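Methionyl-tRNA formyltransferase (PDB 1ZGH) probably transfers a formyl group from 10-formyltetrahydrofolate to the amino group of methionine on the initiator tRNA. Local coordinates at residues Ile33-Thr38 and Gln47-Glu52; Trp41-Ala46 and Ile61-Asp66; Leu108-Gly113 and Arg123-Thr128. All coordinates share one frame; numbering follows the deposited sequence.

Contact 1 of 3, residues Ile33-Thr38 and Gln47-Glu52; sequences IIIATT and QKFKKE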
loop_
_atom_site.group_PDB
_atom_site.type_symbol
_atom_site.label_atom_id
_atom_site.label_comp_id
_atom_site.label_asym_id
_atom_site.label_seq_id
_atom_site.Cartn_x
_atom_site.Cartn_y
_atom_site.Cartn_z
ATOM N N ILE A 33 2.174 21.125 -0.588
ATOM C CA ILE A 33 1.855 19.753 -0.181
ATOM C C ILE A 33 3.093 18.938 0.187
ATOM O O ILE A 33 4.227 19.244 -0.230
ATOM C CB ILE A 33 1.092 18.972 -1.267
ATOM C CG1 ILE A 33 1.939 18.807 -2.525
ATOM C CG2 ILE A 33 -0.253 19.633 -1.621
ATOM C CD1 ILE A 33 1.372 17.775 -3.492
ATOM N N ILE A 34 2.855 17.892 0.974
ATOM C CA ILE A 34 3.872 16.898 1.233
ATOM C C ILE A 34 3.361 15.587 0.659
ATOM O O ILE A 34 2.200 15.235 0.840
ATOM C CB ILE A 34 4.154 16.734 2.735
ATOM C CG1 ILE A 34 4.794 18.005 3.312
ATOM C CG2 ILE A 34 5.061 15.509 3.002
ATOM C CD1 ILE A 34 4.872 18.008 4.790
ATOM N N ILE A 35 4.244 14.893 -0.049
ATOM C CA ILE A 35 4.078 13.476 -0.369
ATOM C C ILE A 35 5.063 12.652 0.453
ATOM O O ILE A 35 6.268 12.694 0.229
ATOM C CB ILE A 35 4.277 13.178 -1.875
ATOM C CG1 ILE A 35 3.388 14.123 -2.702
ATOM C CG2 ILE A 35 3.931 11.685 -2.192
ATOM C CD1 ILE A 35 3.436 13.896 -4.198
ATOM N N ALA A 36 4.528 11.867 1.379
ATOM C CA ALA A 36 5.351 10.993 2.201
ATOM C C ALA A 36 5.130 9.563 1.735
ATOM O O ALA A 36 4.031 9.030 1.806
ATOM C CB ALA A 36 5.000 11.176 3.680
ATOM N N THR A 37 6.155 8.953 1.177
ATOM C CA THR A 37 5.975 7.598 0.623
ATOM C C THR A 37 7.291 6.848 0.634
ATOM O O THR A 37 8.378 7.465 0.591
ATOM C CB THR A 37 5.427 7.681 -0.831
ATOM O OG1 THR A 37 4.928 6.403 -1.263
ATOM C CG2 THR A 37 6.518 8.227 -1.809
ATOM N N THR A 38 7.171 5.521 0.635
ATOM C CA THR A 38 8.273 4.624 0.386
ATOM C C THR A 38 7.939 3.712 -0.804
ATOM O O THR A 38 6.821 3.734 -1.343
ATOM C CB THR A 38 8.571 3.807 1.655
ATOM O OG1 THR A 38 7.432 3.041 1.957
ATOM C CG2 THR A 38 8.843 4.742 2.806
ATOM N N GLN A 47 8.374 12.085 -7.638
ATOM C CA GLN A 47 9.337 13.006 -8.308
ATOM C C GLN A 47 8.779 13.508 -9.646
ATOM O O GLN A 47 8.876 14.691 -9.973
ATOM C CB GLN A 47 10.689 12.323 -8.525
ATOM C CG GLN A 47 11.433 12.023 -7.214
ATOM C CD GLN A 47 12.635 11.114 -7.389
ATOM O OE1 GLN A 47 12.727 10.354 -8.357
ATOM N NE2 GLN A 47 13.553 11.165 -6.431
ATOM N N LYS A 48 8.162 12.591 -10.395
ATOM C CA LYS A 48 7.502 12.928 -11.658
ATOM C C LYS A 48 6.360 13.917 -11.426
ATOM O O LYS A 48 6.241 14.930 -12.142
ATOM C CB LYS A 48 6.986 11.645 -12.312
ATOM C CG LYS A 48 6.371 11.832 -13.651
ATOM N N PHE A 49 5.540 13.641 -10.406
ATOM C CA PHE A 49 4.407 14.507 -10.066
ATOM C C PHE A 49 4.901 15.904 -9.661
ATOM O O PHE A 49 4.321 16.932 -10.076
ATOM C CB PHE A 49 3.548 13.887 -8.952
ATOM C CG PHE A 49 2.388 14.739 -8.561
ATOM C CD1 PHE A 49 2.550 15.774 -7.637
ATOM C CD2 PHE A 49 1.139 14.552 -9.139
ATOM C CE1 PHE A 49 1.483 16.612 -7.293
ATOM C CE2 PHE A 49 0.067 15.400 -8.798
ATOM C CZ PHE A 49 0.260 16.437 -7.879
ATOM N N LYS A 50 5.975 15.955 -8.878
ATOM C CA LYS A 50 6.539 17.266 -8.445
ATOM C C LYS A 50 7.014 18.106 -9.647
ATOM O O LYS A 50 6.746 19.295 -9.721
ATOM C CB LYS A 50 7.698 17.042 -7.464
ATOM C CG LYS A 50 8.524 18.288 -7.149
ATOM C CD LYS A 50 9.693 17.986 -6.217
ATOM C CE LYS A 50 10.486 19.266 -5.965
ATOM N NZ LYS A 50 10.981 19.337 -4.589
ATOM N N LYS A 51 7.750 17.480 -10.557
ATOM C CA LYS A 51 8.229 18.142 -11.759
ATOM C C LYS A 51 7.092 18.601 -12.672
ATOM O O LYS A 51 7.104 19.736 -13.163
ATOM C CB LYS A 51 9.160 17.227 -12.537
ATOM N N GLU A 52 6.121 17.732 -12.921
ATOM C CA GLU A 52 5.031 18.093 -13.827
ATOM C C GLU A 52 4.105 19.184 -13.290
ATOM O O GLU A 52 3.466 19.885 -14.067
ATOM C CB GLU A 52 4.238 16.859 -14.237
ATOM C CG GLU A 52 5.057 15.890 -15.091
ATOM C CD GLU A 52 4.384 14.549 -15.275
ATOM O OE1 GLU A 52 3.398 14.256 -14.551
ATOM O OE2 GLU A 52 4.865 13.759 -16.130
#
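The ring of Phe-49 receives the terminal methyls of Ile-33 and Ile-35 at CE1 and CD1, both coming in obliquely. Ile-35 CD1 lies 4.0 Å from Phe-49 CD1, and Ile-33 CD1 stands equally far, 4.0 Å, from Phe-49 CE1, which gives each of two bonded ring carbons its own methyl. Ile-172 and Leu-176 of helix 156-178 also touch this ring, so Phe-49 is shared between the sheet and a second helix.

The two isoleucines alternate on strand 31-36 and direct their side chains to the same side of the sheet. Their CA atoms are 6.7 Å apart, yet Ile-33 CD1 and Ile-35 CD1 close to 4.4 Å, and different first torsions accompany this convergence. In Ile-33, CG1 sits between the backbone N and the carbonyl carbon (chi1 63°), and the side chain crosses that of Phe-49 at about a right angle. In Ile-35, CG1 instead lies beside the N (chi1 -52°), and the crossing is oblique. Phe-49 reaches the strand from helix 40-52; the closest CA atoms of the two segments, Ile-35 CA and Lys-50 CA, are 9.3 Å apart.

All three residues are buried, and the segments hide 95 Å² between them. The contacting atoms are methyl and aromatic carbons, and the segments exchange neither hydrogen bonds nor salt bridges. With no directional bond between them, residues 33-38 and 47-52 are probably held together by dispersion and the hydrophobic effect.

Contact 2 of 3, residues Trp41-Ala46 and Ile61-Asp66; sequences WNIKNA and IITNKD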
loop_
_atom_site.group_PDB
_atom_site.type_symbol
_atom_site.label_atom_id
_atom_site.label_comp_id
_atom_site.label_asym_id
_atom_site.label_seq_id
_atom_site.Cartn_x
_atom_site.Cartn_y
_atom_site.Cartn_z
ATOM N N TRP A 41 8.839 2.667 -6.739
ATOM C CA TRP A 41 7.885 3.123 -7.783
ATOM C C TRP A 41 7.110 4.374 -7.300
ATOM O O TRP A 41 6.834 5.283 -8.071
ATOM C CB TRP A 41 6.944 1.984 -8.227
ATOM C CG TRP A 41 6.222 1.309 -7.087
ATOM C CD1 TRP A 41 5.063 1.701 -6.514
ATOM C CD2 TRP A 41 6.658 0.155 -6.358
ATOM N NE1 TRP A 41 4.718 0.848 -5.485
ATOM C CE2 TRP A 41 5.700 -0.093 -5.351
ATOM C CE3 TRP A 41 7.750 -0.706 -6.477
ATOM C CZ2 TRP A 41 5.792 -1.187 -4.496
ATOM C CZ3 TRP A 41 7.866 -1.752 -5.603
ATOM C CH2 TRP A 41 6.893 -1.991 -4.631
ATOM N N ASN A 42 6.789 4.423 -6.007
ATOM C CA ASN A 42 6.062 5.565 -5.448
ATOM C C ASN A 42 6.938 6.802 -5.432
ATOM O O ASN A 42 6.487 7.893 -5.726
ATOM C CB ASN A 42 5.603 5.284 -4.013
ATOM C CG ASN A 42 4.454 4.276 -3.944
ATOM O OD1 ASN A 42 3.504 4.373 -4.703
ATOM N ND2 ASN A 42 4.564 3.315 -3.043
ATOM N N ILE A 43 8.204 6.627 -5.069
ATOM C CA ILE A 43 9.150 7.738 -5.051
ATOM C C ILE A 43 9.366 8.312 -6.455
ATOM O O ILE A 43 9.414 9.533 -6.643
ATOM C CB ILE A 43 10.487 7.299 -4.418
ATOM C CG1 ILE A 43 10.268 6.912 -2.947
ATOM C CG2 ILE A 43 11.537 8.432 -4.541
ATOM C CD1 ILE A 43 11.483 6.192 -2.330
ATOM N N LYS A 44 9.551 7.424 -7.426
ATOM C CA LYS A 44 9.677 7.818 -8.818
ATOM C C LYS A 44 8.441 8.617 -9.230
ATOM O O LYS A 44 8.572 9.639 -9.861
ATOM C CB LYS A 44 9.861 6.599 -9.745
ATOM C CG LYS A 44 9.722 6.913 -11.283
ATOM C CD LYS A 44 9.816 5.649 -12.208
ATOM C CE LYS A 44 8.743 4.556 -11.956
ATOM N NZ LYS A 44 7.311 4.920 -12.262
ATOM N N ASN A 45 7.255 8.114 -8.893
ATOM C CA ASN A 45 5.994 8.729 -9.307
ATOM C C ASN A 45 5.778 10.090 -8.626
ATOM O O ASN A 45 5.204 11.011 -9.223
ATOM C CB ASN A 45 4.802 7.779 -9.027
ATOM C CG ASN A 45 4.690 6.630 -10.046
ATOM O OD1 ASN A 45 5.250 6.699 -11.133
ATOM N ND2 ASN A 45 3.949 5.581 -9.693
ATOM N N ALA A 46 6.283 10.215 -7.405
ATOM C CA ALA A 46 6.230 11.460 -6.659
ATOM C C ALA A 46 7.158 12.495 -7.262
ATOM O O ALA A 46 6.770 13.663 -7.381
ATOM C CB ALA A 46 6.569 11.221 -5.181
ATOM N N ILE A 61 8.857 15.996 -0.996
ATOM C CA ILE A 61 8.835 14.553 -0.953
ATOM C C ILE A 61 9.620 14.094 0.277
ATOM O O ILE A 61 10.765 14.513 0.477
ATOM C CB ILE A 61 9.415 13.927 -2.230
ATOM C CG1 ILE A 61 8.661 14.451 -3.448
ATOM C CG2 ILE A 61 9.301 12.396 -2.204
ATOM C CD1 ILE A 61 9.292 14.028 -4.754
ATOM N N ILE A 62 8.963 13.295 1.113
ATOM C CA ILE A 62 9.563 12.759 2.316
ATOM C C ILE A 62 9.568 11.245 2.223
ATOM O O ILE A 62 8.539 10.643 1.932
ATOM C CB ILE A 62 8.805 13.246 3.558
ATOM C CG1 ILE A 62 8.988 14.779 3.687
ATOM C CG2 ILE A 62 9.288 12.498 4.787
ATOM C CD1 ILE A 62 8.257 15.419 4.865
ATOM N N THR A 63 10.730 10.635 2.439
ATOM C CA THR A 63 10.869 9.178 2.276
ATOM C C THR A 63 11.369 8.427 3.505
ATOM O O THR A 63 11.387 7.199 3.485
ATOM C CB THR A 63 11.796 8.812 1.086
ATOM O OG1 THR A 63 13.105 9.328 1.315
ATOM C CG2 THR A 63 11.240 9.374 -0.223
ATOM N N ASN A 64 11.729 9.158 4.562
ATOM C CA ASN A 64 12.287 8.572 5.790
ATOM C C ASN A 64 11.460 8.969 6.996
ATOM O O ASN A 64 11.063 10.150 7.151
ATOM C CB ASN A 64 13.741 9.031 6.009
ATOM C CG ASN A 64 14.674 8.585 4.901
ATOM O OD1 ASN A 64 14.726 7.395 4.544
ATOM N ND2 ASN A 64 15.419 9.529 4.344
ATOM N N LYS A 65 11.200 7.987 7.862
ATOM C CA LYS A 65 10.509 8.219 9.144
ATOM C C LYS A 65 10.953 9.500 9.850
ATOM O O LYS A 65 10.118 10.280 10.337
ATOM C CB LYS A 65 10.727 7.023 10.083
ATOM C CG LYS A 65 9.881 7.040 11.358
ATOM C CD LYS A 65 10.122 5.766 12.202
ATOM C CE LYS A 65 9.278 5.756 13.485
ATOM N NZ LYS A 65 8.908 4.330 13.884
ATOM N N ASP A 66 12.264 9.717 9.908
ATOM C CA ASP A 66 12.832 10.812 10.699
ATOM C C ASP A 66 12.585 12.224 10.119
ATOM O O ASP A 66 12.725 13.206 10.832
ATOM C CB ASP A 66 14.333 10.594 10.921
ATOM C CG ASP A 66 15.140 10.633 9.617
ATOM O OD1 ASP A 66 16.382 10.506 9.698
ATOM O OD2 ASP A 66 14.550 10.780 8.513
#
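The beta-alpha-beta unit of strand 31-36, helix 40-52 and strand 57-62 is closed here, where the helix packs on the end of its second strand in the Rossmann-like, largely parallel sheet of the formyltransferase family. Two pairs carry the contact: Ile-43 with Thr-63, and Ala-46 with Ile-61. The backbones approach closely, with Ala-46 CA and Ile-61 CA 7.0 Å apart, as the small alanine allows; Ile-43 CA and Thr-63 CA are separated by 7.7 Å.

Ile-43 touches with its longer branch. Its CG1 and CD1 each lie 3.8 Å from Thr-63 CG2, so the threonine methyl abuts the last bond of the isoleucine, and the side chains cross at about a right angle. The first torsion of Thr-63 (chi1 61°) places CG2 beside its own N and OG1 between N and the carbonyl carbon; it is thus the methyl branch that meets the helix. Thr-63 has already left the strand, and its backbone N is hydrogen-bonded to Glu-67 OE2.

Another flank of the helix faces helix 156-178, where Asn-42 OD1 and Asn-45 ND2 both hydrogen-bond with Ser-164 OG and Trp-41 packs on Phe-160 and Met-161. The helix is therefore held between this neighbour and the sheet. Between residues 41-46 and 61-66 the side-chain contacts are apolar and 172 Å² is buried in all; the site is only partly shielded from solvent.

At Ala-46 the fit involves the main chain as well as the methyl. Ile-61 CD1 is 3.9 Å from Ala-46 CB but nearer to the peptide group, standing 3.6 Å from Ala-46 C and 3.7 Å from Ala-46 O.

Contact 3 of 3, residues Leu108-Gly113 and Arg123-Thr128; sequences LPFGRG and RGIKKT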
loop_
_atom_site.group_PDB
_atom_site.type_symbol
_atom_site.label_atom_id
_atom_site.label_comp_id
_atom_site.label_asym_id
_atom_site.label_seq_id
_atom_site.Cartn_x
_atom_site.Cartn_y
_atom_site.Cartn_z
ATOM N N LEU A 108 -13.523 0.285 2.223
ATOM C CA LEU A 108 -13.797 0.559 3.647
ATOM C C LEU A 108 -15.276 0.844 3.895
ATOM O O LEU A 108 -15.913 1.482 3.050
ATOM C CB LEU A 108 -12.947 1.740 4.135
ATOM C CG LEU A 108 -11.461 1.431 4.327
ATOM C CD1 LEU A 108 -10.662 2.732 4.459
ATOM C CD2 LEU A 108 -11.253 0.560 5.530
ATOM N N PRO A 109 -15.831 0.403 5.062
ATOM C CA PRO A 109 -15.202 -0.191 6.259
ATOM C C PRO A 109 -14.814 -1.682 6.187
ATOM O O PRO A 109 -14.297 -2.223 7.172
ATOM C CB PRO A 109 -16.261 0.027 7.345
ATOM C CG PRO A 109 -17.565 -0.093 6.593
ATOM C CD PRO A 109 -17.290 0.539 5.232
ATOM N N PHE A 110 -15.022 -2.344 5.042
ATOM C CA PHE A 110 -14.448 -3.680 4.849
ATOM C C PHE A 110 -12.914 -3.564 4.775
ATOM O O PHE A 110 -12.373 -2.742 4.038
ATOM C CB PHE A 110 -14.985 -4.368 3.583
ATOM C CG PHE A 110 -14.318 -5.687 3.286
ATOM C CD1 PHE A 110 -14.762 -6.859 3.902
ATOM C CD2 PHE A 110 -13.235 -5.764 2.410
ATOM C CE1 PHE A 110 -14.125 -8.089 3.643
ATOM C CE2 PHE A 110 -12.602 -6.994 2.146
ATOM C CZ PHE A 110 -13.064 -8.153 2.771
ATOM N N GLY A 111 -12.224 -4.373 5.566
ATOM C CA GLY A 111 -10.783 -4.524 5.448
ATOM C C GLY A 111 -9.960 -3.407 6.038
ATOM O O GLY A 111 -8.927 -3.037 5.491
ATOM N N ARG A 112 -10.433 -2.853 7.149
ATOM C CA ARG A 112 -9.622 -1.959 7.969
ATOM C C ARG A 112 -8.408 -2.740 8.475
ATOM O O ARG A 112 -8.554 -3.883 8.890
ATOM C CB ARG A 112 -10.436 -1.444 9.163
ATOM C CG ARG A 112 -11.542 -0.446 8.813
ATOM C CD ARG A 112 -12.274 0.030 10.069
ATOM N NE ARG A 112 -13.322 0.997 9.754
ATOM C CZ ARG A 112 -14.374 1.272 10.531
ATOM N NH1 ARG A 112 -14.545 0.666 11.690
ATOM N NH2 ARG A 112 -15.277 2.156 10.141
ATOM N N GLY A 113 -7.219 -2.141 8.437
ATOM C CA GLY A 113 -6.032 -2.760 9.059
ATOM C C GLY A 113 -4.913 -3.166 8.118
ATOM O O GLY A 113 -4.914 -2.795 6.948
ATOM N N ARG A 123 -8.146 -14.061 0.721
ATOM C CA ARG A 123 -9.578 -14.204 0.696
ATOM C C ARG A 123 -10.123 -14.497 -0.724
ATOM O O ARG A 123 -11.314 -14.483 -0.911
ATOM C CB ARG A 123 -10.251 -12.994 1.326
ATOM C CG ARG A 123 -10.055 -12.940 2.851
ATOM C CD ARG A 123 -10.449 -11.618 3.452
ATOM N NE ARG A 123 -10.382 -11.639 4.914
ATOM C CZ ARG A 123 -9.255 -11.709 5.621
ATOM N NH1 ARG A 123 -8.076 -11.732 5.029
ATOM N NH2 ARG A 123 -9.309 -11.727 6.945
ATOM N N GLY A 124 -9.257 -14.755 -1.699
ATOM C CA GLY A 124 -9.693 -14.997 -3.079
ATOM C C GLY A 124 -10.300 -13.791 -3.800
ATOM O O GLY A 124 -11.076 -13.961 -4.763
ATOM N N ILE A 125 -9.983 -12.576 -3.352
ATOM C CA ILE A 125 -10.585 -11.393 -3.952
ATOM C C ILE A 125 -9.745 -10.942 -5.174
ATOM O O ILE A 125 -8.514 -10.833 -5.086
ATOM C CB ILE A 125 -10.730 -10.266 -2.907
ATOM C CG1 ILE A 125 -11.762 -10.663 -1.854
ATOM C CG2 ILE A 125 -11.105 -8.911 -3.548
ATOM C CD1 ILE A 125 -11.590 -9.940 -0.543
ATOM N N LYS A 126 -10.428 -10.654 -6.285
ATOM C CA LYS A 126 -9.731 -10.250 -7.508
ATOM C C LYS A 126 -9.885 -8.785 -7.876
ATOM O O LYS A 126 -9.155 -8.306 -8.740
ATOM C CB LYS A 126 -10.147 -11.132 -8.691
ATOM C CG LYS A 126 -9.383 -12.483 -8.707
ATOM C CD LYS A 126 -7.862 -12.407 -9.064
ATOM C CE LYS A 126 -7.244 -13.826 -9.002
ATOM N NZ LYS A 126 -5.830 -13.889 -9.595
ATOM N N LYS A 127 -10.805 -8.093 -7.209
ATOM C CA LYS A 127 -10.984 -6.650 -7.401
ATOM C C LYS A 127 -11.298 -5.978 -6.059
ATOM O O LYS A 127 -12.075 -6.504 -5.263
ATOM C CB LYS A 127 -12.130 -6.384 -8.367
ATOM C CG LYS A 127 -12.116 -4.959 -8.912
ATOM N N THR A 128 -10.692 -4.824 -5.824
ATOM C CA THR A 128 -10.909 -4.069 -4.589
ATOM C C THR A 128 -11.139 -2.597 -4.952
ATOM O O THR A 128 -11.292 -2.261 -6.132
ATOM C CB THR A 128 -9.704 -4.258 -3.609
ATOM O OG1 THR A 128 -9.995 -3.673 -2.337
ATOM C CG2 THR A 128 -8.401 -3.680 -4.155
#
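A type II beta turn, Pro-109 to Arg-112, meets the Schellman motif that ends helix 116-122, and Phe-110 bridges the two. The turn follows a cis peptide bond before Pro-109; Phe-110 occupies its second position and Gly-111 its third, where the positive phi of 78° suits glycine. Beyond the contact, the turn is tied to its surroundings by Gly-111 O, hydrogen-bonded to His-104 NE2, and by Phe-110 O, hydrogen-bonded to Thr-106 OG1.

The far end of the Phe-110 ring does the touching. Its CZ lies 4.0 Å from Ile-125 CD1 and its CE2 4.1 Å from the same methyl, which reaches the ring obliquely; the two side chains come from opposite directions. With CG placed opposite the backbone N (chi1 175°), the ring extends out of the turn toward the helix end. Arg-123 adds a looser contact by its aliphatic part, since Arg-123 CD is 4.4 Å from Phe-110 CZ, also obliquely. Arg-123 CD and Ile-125 CD1 thus share CZ as their nearest ring atom, and lie 4.5 Å from each other. The arginine's charged end has another task: its NH1 is hydrogen-bonded to Asn-119 O.

The evidence points to a modest, surface-lying apolar contact: 80 Å² is buried, and none of the three touching residues is fully enclosed. Leu-120 touches both Phe-110 and Ile-125, extending the cluster onto the helix.

Gly-124, with phi 68°, is the C-prime residue; Gly-124 N bonds to Ile-121 O and Ile-125 N to Leu-120 O. The apolar pairing of Ile-125, just after C-prime, with Leu-120 in the last turn is the hydrophobic signature of a Schellman motif.

Contacts 1 and 2 belong to one beta-alpha-beta unit: their centres are 7 Å apart, both use helix 40-52, and their strands 31-36 and 57-62 are neighbours in the six-stranded mixed sheet. Their segments alternate along the chain, and probable hydrogen bonds, Ile-35 O to Ile-62 N at 2.9 Å and Thr-37 N to Ile-62 O at 3.0 Å, link them directly. Contact 3 follows later in sequence and lies across the chain's centre, its centre about 27 Å from that of contact 1 and 25 Å from that of contact 2. It leads into strand 127-134 of the same sheet, so one fold holds the close pair at one border and contact 3 far from it.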